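Rbstp0775 protein (Geobacillus stearothermophilus, PDB 1RZ3) is of uncharacterised function but probably acts as an ATP-dependent kinase of the phosphoribulokinase/uridine kinase family, built on a P-loop NTPase fold. Local coordinates at residues D181-L184 and E185-P189; L89-Q92 and L93-L97. One frame throughout, in Å; residues are numbered along the deposited sequence.

Interaction 1: D181-L184 and E185-P189; sequences DYYL and ETEEP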
loop_
_atom_site.group_PDB
_atom_site.type_symbol
_atom_site.label_atom_id
_atom_site.label_comp_id
_atom_site.label_asym_id
_atom_site.label_seq_id
_atom_site.Cartn_x
_atom_site.Cartn_y
_atom_site.Cartn_z
ATOM N N ASP A 181 1.160 -9.556 13.624
ATOM C CA ASP A 181 0.218 -9.839 14.703
ATOM C C ASP A 181 -0.203 -8.536 15.374
ATOM O O ASP A 181 -1.364 -8.368 15.745
ATOM C CB ASP A 181 0.841 -10.776 15.745
ATOM C CG ASP A 181 1.045 -12.183 15.220
ATOM O OD1 ASP A 181 0.487 -12.520 14.154
ATOM O OD2 ASP A 181 1.758 -12.963 15.888
ATOM N N TYR A 182 0.748 -7.618 15.530
ATOM C CA TYR A 182 0.474 -6.326 16.148
ATOM C C TYR A 182 -0.553 -5.563 15.309
ATOM O O TYR A 182 -1.523 -5.008 15.831
ATOM C CB TYR A 182 1.761 -5.500 16.240
ATOM C CG TYR A 182 1.583 -4.166 16.933
ATOM C CD1 TYR A 182 1.460 -4.089 18.322
ATOM C CD2 TYR A 182 1.508 -2.979 16.198
ATOM C CE1 TYR A 182 1.270 -2.865 18.963
ATOM C CE2 TYR A 182 1.316 -1.752 16.826
ATOM C CZ TYR A 182 1.199 -1.703 18.211
ATOM O OH TYR A 182 1.018 -0.494 18.839
ATOM N N TYR A 183 -0.328 -5.543 14.001
ATOM C CA TYR A 183 -1.223 -4.848 13.079
ATOM C C TYR A 183 -2.634 -5.428 13.132
ATOM O O TYR A 183 -3.616 -4.698 13.300
ATOM C CB TYR A 183 -0.663 -4.950 11.657
ATOM C CG TYR A 183 -1.499 -4.264 10.597
ATOM C CD1 TYR A 183 -1.873 -2.926 10.732
ATOM C CD2 TYR A 183 -1.873 -4.939 9.437
ATOM C CE1 TYR A 183 -2.598 -2.277 9.733
ATOM C CE2 TYR A 183 -2.596 -4.296 8.428
ATOM C CZ TYR A 183 -2.954 -2.964 8.586
ATOM O OH TYR A 183 -3.664 -2.317 7.598
ATOM N N LEU A 184 -2.723 -6.747 12.998
ATOM C CA LEU A 184 -4.005 -7.443 13.017
ATOM C C LEU A 184 -4.794 -7.198 14.296
ATOM O O LEU A 184 -6.011 -7.034 14.257
ATOM C CB LEU A 184 -3.786 -8.949 12.831
ATOM C CG LEU A 184 -3.307 -9.394 11.446
ATOM C CD1 LEU A 184 -2.872 -10.852 11.489
ATOM C CD2 LEU A 184 -4.429 -9.191 10.428
ATOM N N GLU A 185 -4.102 -7.168 15.428
ATOM C CA GLU A 185 -4.763 -6.962 16.707
ATOM C C GLU A 185 -5.121 -5.510 17.003
ATOM O O GLU A 185 -6.188 -5.232 17.547
ATOM C CB GLU A 185 -3.890 -7.503 17.841
ATOM C CG GLU A 185 -4.475 -7.274 19.224
ATOM C CD GLU A 185 -3.642 -7.907 20.320
ATOM O OE1 GLU A 185 -2.464 -7.520 20.475
ATOM O OE2 GLU A 185 -4.169 -8.794 21.027
ATOM N N THR A 186 -4.237 -4.586 16.641
ATOM C CA THR A 186 -4.480 -3.179 16.913
ATOM C C THR A 186 -5.373 -2.471 15.892
ATOM O O THR A 186 -6.216 -1.663 16.274
ATOM C CB THR A 186 -3.146 -2.394 17.042
ATOM O OG1 THR A 186 -2.442 -2.419 15.798
ATOM C CG2 THR A 186 -2.264 -3.018 18.115
ATOM N N GLU A 187 -5.203 -2.775 14.608
ATOM C CA GLU A 187 -6.002 -2.116 13.573
ATOM C C GLU A 187 -7.127 -2.945 12.945
ATOM O O GLU A 187 -7.974 -2.396 12.237
ATOM C CB GLU A 187 -5.077 -1.577 12.473
ATOM C CG GLU A 187 -4.024 -0.600 12.982
ATOM C CD GLU A 187 -4.599 0.748 13.409
ATOM O OE1 GLU A 187 -5.829 0.856 13.625
ATOM O OE2 GLU A 187 -3.808 1.709 13.534
ATOM N N GLU A 188 -7.147 -4.252 13.199
ATOM C CA GLU A 188 -8.194 -5.122 12.649
ATOM C C GLU A 188 -8.454 -4.823 11.167
ATOM O O GLU A 188 -9.589 -4.555 10.765
ATOM C CB GLU A 188 -9.491 -4.931 13.440
ATOM C CG GLU A 188 -9.384 -5.283 14.914
ATOM C CD GLU A 188 -10.598 -4.837 15.707
ATOM O OE1 GLU A 188 -10.732 -3.620 15.960
ATOM O OE2 GLU A 188 -11.423 -5.701 16.070
ATOM N N PRO A 189 -7.404 -4.887 10.334
ATOM C CA PRO A 189 -7.506 -4.619 8.896
ATOM C C PRO A 189 -8.512 -5.478 8.138
ATOM O O PRO A 189 -9.104 -5.026 7.162
ATOM C CB PRO A 189 -6.075 -4.829 8.405
ATOM C CG PRO A 189 -5.550 -5.880 9.346
ATOM C CD PRO A 189 -6.062 -5.389 10.678
#
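One face of the Y182 ring is covered by the methyl of T186, and one face of the Y183 ring carries P189 CD, set off toward the rim, while E187 CB approaches that ring obliquely. These i to i+4 and i to i+6 contacts gather at the C-terminal end of helix 169-187, where the chain passes into helix 189-192. The Y182-T186 pair is a CH-pi contact: T186 CG2 stands 3.7 Å from the centroid of the Y182 ring, only 14° off its normal. The threonine torsions explain it. With CG2 anti to the carbonyl carbon, OG1 falls between the backbone N and the carbonyl carbon (chi1 64°) and turns back on the preceding turn. T186 OG1 donates to Y182 O over 2.7 Å, from above the carbonyl plane, whereas T186 N reaches the same oxygen at 2.9 Å from the other face. One carbonyl is thus gripped twice by one residue. Regular helical bonding continues with E187 N to Y183 O, but E188 N to L184 O is weak, its N-H...O angle 128°; E188 is the first residue to leave helical phi/psi, with positive phi, and stands at the N-cap position of the next helix. That turn brings the proline back against the helix: P189 CG lies 3.5 Å from Y183 CE2 and 3.7 Å from L184 CD2, touching both side chains. The polar ends of Y182, Y183 and E187 are held by partners outside the two segments. Y183 OH is bonded to D28 and to the backbone N of Q136, Y182 OH is hydrogen-bonded to Y81 OH, and E187 forms a salt bridge with R141. P189 CB lies 3.6 Å from Y183 OH.

Interaction 2: L89-Q92 and L93-L97; sequences LTHQ and LFRQL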
loop_
_atom_site.group_PDB
_atom_site.type_symbol
_atom_site.label_atom_id
_atom_site.label_comp_id
_atom_site.label_asym_id
_atom_site.label_seq_id
_atom_site.Cartn_x
_atom_site.Cartn_y
_atom_site.Cartn_z
ATOM N N LEU A 89 4.831 10.862 5.185
ATOM C CA LEU A 89 4.019 10.307 4.100
ATOM C C LEU A 89 2.585 10.805 4.170
ATOM O O LEU A 89 1.944 11.024 3.138
ATOM C CB LEU A 89 4.058 8.779 4.137
ATOM C CG LEU A 89 5.419 8.232 3.691
ATOM C CD1 LEU A 89 5.539 6.771 4.075
ATOM C CD2 LEU A 89 5.583 8.431 2.179
ATOM N N THR A 90 2.073 10.991 5.383
ATOM C CA THR A 90 0.714 11.495 5.530
ATOM C C THR A 90 0.660 12.899 4.923
ATOM O O THR A 90 -0.251 13.232 4.168
ATOM C CB THR A 90 0.295 11.603 7.012
ATOM O OG1 THR A 90 0.354 10.310 7.628
ATOM C CG2 THR A 90 -1.126 12.146 7.119
ATOM N N HIS A 91 1.652 13.716 5.264
ATOM C CA HIS A 91 1.729 15.094 4.776
ATOM C C HIS A 91 2.049 15.226 3.290
ATOM O O HIS A 91 1.398 15.985 2.571
ATOM C CB HIS A 91 2.804 15.870 5.546
ATOM C CG HIS A 91 2.404 16.280 6.930
ATOM N ND1 HIS A 91 1.817 15.414 7.828
ATOM C CD2 HIS A 91 2.557 17.456 7.586
ATOM C CE1 HIS A 91 1.627 16.037 8.977
ATOM N NE2 HIS A 91 2.067 17.278 8.858
ATOM N N GLN A 92 3.052 14.486 2.836
ATOM C CA GLN A 92 3.502 14.594 1.453
ATOM C C GLN A 92 2.888 13.666 0.417
ATOM O O GLN A 92 3.064 13.882 -0.785
ATOM C CB GLN A 92 5.026 14.468 1.409
ATOM C CG GLN A 92 5.745 15.501 2.271
ATOM C CD GLN A 92 5.266 16.914 2.006
ATOM O OE1 GLN A 92 5.031 17.296 0.859
ATOM N NE2 GLN A 92 5.126 17.705 3.068
ATOM N N LEU A 93 2.182 12.633 0.862
ATOM C CA LEU A 93 1.563 11.715 -0.081
ATOM C C LEU A 93 0.050 11.587 0.089
ATOM O O LEU A 93 -0.723 12.060 -0.744
ATOM C CB LEU A 93 2.210 10.323 0.024
ATOM C CG LEU A 93 1.633 9.205 -0.858
ATOM C CD1 LEU A 93 1.727 9.593 -2.318
ATOM C CD2 LEU A 93 2.403 7.912 -0.608
ATOM N N PHE A 94 -0.372 10.960 1.178
ATOM C CA PHE A 94 -1.791 10.726 1.407
ATOM C C PHE A 94 -2.707 11.944 1.380
ATOM O O PHE A 94 -3.740 11.912 0.711
ATOM C CB PHE A 94 -1.968 9.921 2.698
ATOM C CG PHE A 94 -1.408 8.526 2.599
ATOM C CD1 PHE A 94 -2.090 7.537 1.893
ATOM C CD2 PHE A 94 -0.164 8.223 3.140
ATOM C CE1 PHE A 94 -1.538 6.267 1.726
ATOM C CE2 PHE A 94 0.399 6.957 2.980
ATOM C CZ PHE A 94 -0.291 5.978 2.270
ATOM N N ARG A 95 -2.337 13.015 2.076
ATOM C CA ARG A 95 -3.171 14.224 2.092
ATOM C C ARG A 95 -3.237 14.891 0.719
ATOM O O ARG A 95 -4.153 15.664 0.439
ATOM C CB ARG A 95 -2.627 15.254 3.092
ATOM C CG ARG A 95 -2.821 14.914 4.554
ATOM C CD ARG A 95 -2.342 16.062 5.442
ATOM N NE ARG A 95 -2.492 15.759 6.864
ATOM C CZ ARG A 95 -2.128 16.578 7.849
ATOM N NH1 ARG A 95 -1.593 17.761 7.569
ATOM N NH2 ARG A 95 -2.293 16.212 9.113
ATOM N N GLN A 96 -2.261 14.588 -0.129
ATOM C CA GLN A 96 -2.172 15.185 -1.463
ATOM C C GLN A 96 -2.844 14.406 -2.596
ATOM O O GLN A 96 -2.986 14.923 -3.705
ATOM C CB GLN A 96 -0.697 15.373 -1.831
ATOM C CG GLN A 96 0.123 16.094 -0.780
ATOM C CD GLN A 96 -0.348 17.511 -0.561
ATOM O OE1 GLN A 96 -0.403 18.308 -1.499
ATOM N NE2 GLN A 96 -0.696 17.837 0.678
ATOM N N LEU A 97 -3.253 13.172 -2.331
ATOM C CA LEU A 97 -3.855 12.342 -3.375
ATOM C C LEU A 97 -5.074 12.916 -4.091
ATOM O O LEU A 97 -5.228 12.742 -5.302
ATOM C CB LEU A 97 -4.207 10.965 -2.810
ATOM C CG LEU A 97 -3.025 10.152 -2.271
ATOM C CD1 LEU A 97 -3.531 8.829 -1.726
ATOM C CD2 LEU A 97 -2.001 9.923 -3.366
#
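With CG beside the backbone N in both residues (chi1 -76° in H91, -72° in R95), and the arginine chain extended from CG to NE, H91 and R95 run side by side and point the same way, one turn apart at the C-terminal end of helix 86-94. The guanidinium lies flat on the imidazole, a stacked pair with centres 4.2 Å apart and planes 19° from parallel; R95 NH1 sits over the centre of the ring, 3.9 Å from H91 NE2. Without the imidazole, as with an alanine here, the R95 guanidinium would probably lose the flat surface it rests on and be freer to turn. The aliphatic part of R95 is placed by the backbone: R95 CG lies 3.1 Å from T90 O, which accepts R95 N in the carbonyl plane. That i to i+5 bond, like F94 N to L89 O at 3.0 Å, belongs to a wider pi-type turn. L89 O also takes L93 N, from above its plane, and so serves two donors. A type I beta turn from F94 to L97 overlaps the last of these bonds. On the inner side F94 stacks on W140 and touches I130 of strand 127-132, while L93 packs on L103 and L105 of strand 102-109. L89 adds to this apolar side, its CB 4.2 Å from F94 CE2. The Q96 side chain is bent at chi2, and Q96 NE2 makes a weak bond to H91 O, 3.4 Å.

In the fold
Counting from the N terminus, interaction 2 (89-97) comes first and interaction 1 (181-189) far later; they are in series, neither nested nor crossed. Each is made within one continuous stretch, so neither closes a long loop; each shapes a helix end. Interaction 2 finishes helix 86-94, setting it against strand 127-132 of the parallel sheet and strand 102-109 of the antiparallel pair. Interaction 1 ends helix 169-187 and ties it to helix 75-82 and to strand 146-150. The centres lie about 23 Å apart and the nearest atoms about 10 Å, so they do not touch; both reach the parallel sheet, at different strands, and the residues that follow strand 127-132.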